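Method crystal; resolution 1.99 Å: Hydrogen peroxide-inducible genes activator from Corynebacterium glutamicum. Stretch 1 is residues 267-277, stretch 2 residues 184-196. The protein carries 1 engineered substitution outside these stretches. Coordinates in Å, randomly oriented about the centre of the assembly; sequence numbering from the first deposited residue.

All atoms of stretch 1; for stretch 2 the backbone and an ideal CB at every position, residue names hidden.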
# COMPACT_ATOMS: atom_id res chain seq x y z
N LEU B 267 15.22 27.55 14.92
CA LEU B 267 15.72 27.54 13.55
C LEU B 267 16.42 28.82 13.21
O LEU B 267 16.08 29.85 13.74
CB LEU B 267 14.57 27.33 12.58
CG LEU B 267 13.86 25.98 12.65
CD1 LEU B 267 12.78 25.91 11.60
CD2 LEU B 267 14.82 24.85 12.42
N ALA B 268 17.40 28.75 12.31
CA ALA B 268 17.95 29.92 11.66
C ALA B 268 18.08 29.64 10.19
O ALA B 268 17.89 28.50 9.77
CB ALA B 268 19.29 30.28 12.25
N THR B 269 18.37 30.66 9.40
CA THR B 269 18.48 30.53 7.96
C THR B 269 19.76 31.13 7.45
O THR B 269 20.38 31.95 8.11
CB THR B 269 17.31 31.27 7.23
OG1 THR B 269 17.28 32.65 7.63
CG2 THR B 269 15.96 30.60 7.54
N ALA B 270 20.11 30.78 6.22
CA ALA B 270 21.27 31.29 5.53
C ALA B 270 21.03 31.27 4.04
O ALA B 270 20.19 30.51 3.56
CB ALA B 270 22.46 30.41 5.83
N ASN B 271 21.81 32.05 3.30
CA ASN B 271 21.71 32.03 1.84
C ASN B 271 23.06 31.95 1.17
O ASN B 271 24.07 32.37 1.71
CB ASN B 271 20.99 33.29 1.34
CG ASN B 271 19.50 33.23 1.58
OD1 ASN B 271 18.81 32.43 0.94
ND2 ASN B 271 19.00 34.05 2.50
N PHE B 272 23.03 31.44 -0.06
CA PHE B 272 24.16 31.48 -0.94
C PHE B 272 24.33 32.90 -1.45
O PHE B 272 23.37 33.67 -1.45
CB PHE B 272 23.98 30.52 -2.10
CG PHE B 272 23.82 29.09 -1.66
CD1 PHE B 272 24.91 28.38 -1.20
CD2 PHE B 272 22.59 28.48 -1.75
CE1 PHE B 272 24.76 27.07 -0.77
CE2 PHE B 272 22.43 27.18 -1.32
CZ PHE B 272 23.51 26.47 -0.83
N ASN B 273 25.56 33.22 -1.88
CA ASN B 273 25.87 34.55 -2.41
C ASN B 273 25.15 34.81 -3.75
O ASN B 273 24.61 33.89 -4.37
CB ASN B 273 27.39 34.80 -2.49
CG ASN B 273 28.12 33.94 -3.49
OD1 ASN B 273 27.92 34.03 -4.69
ND2 ASN B 273 29.03 33.14 -2.99
N SER B 274 25.17 36.08 -4.14
CA SER B 274 24.49 36.59 -5.33
C SER B 274 24.79 35.85 -6.63
O SER B 274 23.89 35.69 -7.45
CB SER B 274 24.78 38.09 -5.52
OG SER B 274 24.32 38.85 -4.43
N ASP B 275 26.03 35.38 -6.80
CA ASP B 275 26.48 34.65 -8.00
C ASP B 275 26.02 33.20 -8.08
O ASP B 275 26.17 32.58 -9.13
CB ASP B 275 28.02 34.64 -8.10
CG ASP B 275 28.62 36.00 -8.34
OD1 ASP B 275 28.35 36.59 -9.40
OD2 ASP B 275 29.40 36.47 -7.47
N VAL B 276 25.50 32.64 -7.00
CA VAL B 276 25.05 31.24 -6.99
C VAL B 276 23.57 31.13 -7.36
O VAL B 276 22.74 31.87 -6.88
CB VAL B 276 25.27 30.61 -5.61
CG1 VAL B 276 24.71 29.17 -5.57
CG2 VAL B 276 26.74 30.66 -5.22
N THR B 277 23.23 30.20 -8.21
CA THR B 277 21.87 29.92 -8.57
C THR B 277 21.41 28.69 -7.82
O THR B 277 21.98 27.62 -7.96
CB THR B 277 21.73 29.73 -10.08
OG1 THR B 277 22.12 30.95 -10.72
CG2 THR B 277 20.23 29.41 -10.46
N UNK B 184 26.57 28.49 10.26
CA UNK B 184 26.00 29.24 9.12
C UNK B 184 24.78 30.10 9.44
O UNK B 184 24.43 30.89 8.61
CB UNK B 184 25.61 28.25 8.02
N UNK B 185 24.21 29.98 10.64
CA UNK B 185 23.12 30.86 11.05
C UNK B 185 23.30 32.33 10.63
O UNK B 185 24.27 32.95 10.97
CB UNK B 185 22.97 30.79 12.57
N UNK B 186 22.37 32.84 9.81
CA UNK B 186 22.35 34.21 9.36
C UNK B 186 23.32 34.60 8.25
O UNK B 186 23.24 35.69 7.75
CB UNK B 186 22.62 35.11 10.57
N UNK B 187 24.20 33.72 7.84
CA UNK B 187 25.13 34.05 6.75
C UNK B 187 24.41 34.17 5.40
O UNK B 187 23.50 33.39 5.11
CB UNK B 187 26.23 32.99 6.66
N UNK B 188 24.82 35.18 4.63
CA UNK B 188 24.20 35.52 3.36
C UNK B 188 25.16 35.38 2.18
O UNK B 188 24.81 35.77 1.05
CB UNK B 188 23.66 36.95 3.42
N UNK B 189 26.31 34.76 2.40
CA UNK B 189 27.37 34.73 1.39
C UNK B 189 27.94 33.31 1.14
O UNK B 189 29.08 33.17 0.75
CB UNK B 189 28.50 35.67 1.82
N UNK B 190 27.14 32.28 1.35
CA UNK B 190 27.65 30.90 1.22
C UNK B 190 27.97 30.61 -0.25
O UNK B 190 27.30 31.13 -1.16
CB UNK B 190 26.63 29.89 1.76
N UNK B 191 29.00 29.81 -0.47
CA UNK B 191 29.28 29.22 -1.77
C UNK B 191 28.64 27.85 -1.82
O UNK B 191 28.33 27.29 -0.79
CB UNK B 191 30.78 29.13 -2.03
N UNK B 192 28.51 27.27 -3.00
CA UNK B 192 27.86 25.98 -3.14
C UNK B 192 28.57 24.92 -2.35
O UNK B 192 27.95 24.05 -1.76
CB UNK B 192 27.79 25.57 -4.61
N UNK B 193 29.88 24.99 -2.37
CA UNK B 193 30.73 24.08 -1.60
C UNK B 193 30.42 24.03 -0.09
O UNK B 193 30.76 23.07 0.58
CB UNK B 193 32.19 24.49 -1.79
N UNK B 194 29.78 25.05 0.47
CA UNK B 194 29.27 24.98 1.85
C UNK B 194 28.32 23.79 2.10
O UNK B 194 28.16 23.34 3.23
CB UNK B 194 28.54 26.28 2.19
N UNK B 195 27.70 23.27 1.06
CA UNK B 195 26.84 22.07 1.20
C UNK B 195 27.60 20.85 1.75
O UNK B 195 27.01 20.03 2.44
CB UNK B 195 26.23 21.71 -0.16
N UNK B 196 28.89 20.80 1.51
CA UNK B 196 29.74 19.73 2.00
C UNK B 196 29.74 19.69 3.52
O UNK B 196 29.86 18.65 4.12
CB UNK B 196 31.17 19.90 1.47

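At position 184 the CA-to-CB bond runs sideways, with the ideal CB 4.4 Å from A270 CB; almost any apolar residue would suit. It is F184, which opens a type II turn and sends its ring away from stretch 1. Position 185 points away overall, yet its ideal CB lies 3.7 Å from A268 CB, so a small side chain fits easily; A185 makes this methyl contact. At 186, phi of 78° favours glycine. G186 fills it, and its N donates to T269 O at 2.8 Å.

Position 187 points sideways and stretch 1 presents no charge there, leaving a long polar chain free to run outward. R187 does so, pairing its NH2 with OD2 of residue 189 at 2.9 Å, while its backbone O accepts from N271 N at 2.8 Å.

Position 188 points away, but the amide of N271 lies within reach of a flexible polar chain that folds back; glutamine or glutamate would serve. Q188, with chi1 and chi2 both m, returns its OE1 to N271 ND2 at 2.9 Å. Its NE2 bonds G186 O at 3.0 Å and a water that also contacts T269 OG1. Position 189 points away, and many polar residues would do; D189 receives the salt bridge from R187.

Position 190 lies at the single backbone bridge to F272. Its N donates to N271 O at 3.1 Å and its O accepts from N273 N at 2.8 Å. The ideal CB points sideways, 3.6 Å from N271 O and 3.7 Å from F272 CD1; the ring beside it and the A270 methyl farther along would suit an aliphatic residue such as leucine, isoleucine or methionine. L190 adds a contact from CD1 to A270 CB at 3.8 Å.

Position 191 points away, but its ideal CB is 4.5 Å from N273 ND2, a donor that invites an acceptor on a chain able to turn back. E191 supplies OE1, weakly hydrogen-bonded to N273 ND2 at 2.8 Å.

The ideal CB of 192 is 4.8 Å from V276 CG1 and 5.1 Å from F272 CE1, suiting a branched or flexible apolar residue. L192, its chi1 between wells at -134°, places CD1 over one face of the F272 ring and 3.3 Å from V276 CG1.

The 3-10 segment then leads off. Position 193 points away, and S193 makes no contact. Position 194 points toward F272, but its ideal CB remains 4.9 Å from CE1; A194 adds little. At 195 only a longer apolar chain could reach the ring, and L195 brings CD2 to its edge, 3.9 Å from F272 CZ. Position 196 is out of reach, leaving E196 unconstrained by stretch 1.

Stretch 2 (184-196) FAGRQDLELSALE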
# COMPACT_ATOMS: atom_id res chain seq x y z
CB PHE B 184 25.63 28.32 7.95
CG PHE B 184 26.79 27.55 7.35
CD1 PHE B 184 28.13 27.88 7.63
CD2 PHE B 184 26.54 26.54 6.43
CE1 PHE B 184 29.16 27.18 7.05
CE2 PHE B 184 27.59 25.86 5.83
CZ PHE B 184 28.90 26.15 6.19
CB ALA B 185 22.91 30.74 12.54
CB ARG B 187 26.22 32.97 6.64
CG ARG B 187 27.11 33.00 7.86
CD ARG B 187 28.38 32.20 7.67
NE ARG B 187 29.07 32.56 6.46
CZ ARG B 187 29.98 31.80 5.86
NH1 ARG B 187 30.37 30.64 6.40
NH2 ARG B 187 30.52 32.21 4.72
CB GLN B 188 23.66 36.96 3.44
CG GLN B 188 22.65 37.19 4.57
CD GLN B 188 21.46 36.27 4.52
OE1 GLN B 188 20.91 36.03 3.46
NE2 GLN B 188 21.05 35.75 5.68
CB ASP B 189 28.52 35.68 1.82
CG ASP B 189 29.20 35.24 3.14
OD1 ASP B 189 30.23 35.86 3.48
OD2 ASP B 189 28.74 34.27 3.81
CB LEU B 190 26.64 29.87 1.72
CG LEU B 190 26.17 29.97 3.18
CD1 LEU B 190 25.13 28.91 3.50
CD2 LEU B 190 27.31 29.94 4.15
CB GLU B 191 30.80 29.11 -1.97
CG GLU B 191 31.47 30.45 -2.22
CD GLU B 191 31.11 31.02 -3.59
OE1 GLU B 191 31.47 32.19 -3.84
OE2 GLU B 191 30.50 30.33 -4.46
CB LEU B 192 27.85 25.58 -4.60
CG LEU B 192 26.56 25.05 -5.16
CD1 LEU B 192 25.46 26.05 -4.91
CD2 LEU B 192 26.76 24.88 -6.64
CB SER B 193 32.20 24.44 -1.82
OG SER B 193 32.48 25.74 -1.37
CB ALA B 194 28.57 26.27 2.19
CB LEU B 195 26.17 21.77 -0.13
CG LEU B 195 25.10 22.79 -0.55
CD1 LEU B 195 24.68 22.62 -2.01
CD2 LEU B 195 23.87 22.72 0.35
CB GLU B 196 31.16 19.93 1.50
CG GLU B 196 31.86 18.63 1.14
CD GLU B 196 32.03 17.71 2.33
OE1 GLU B 196 31.91 16.48 2.16
OE2 GLU B 196 32.28 18.22 3.43
O HOH W 1 18.49 34.32 5.91
O HOH W 2 24.08 37.97 -1.14
O HOH W 3 30.48 33.89 -1.11
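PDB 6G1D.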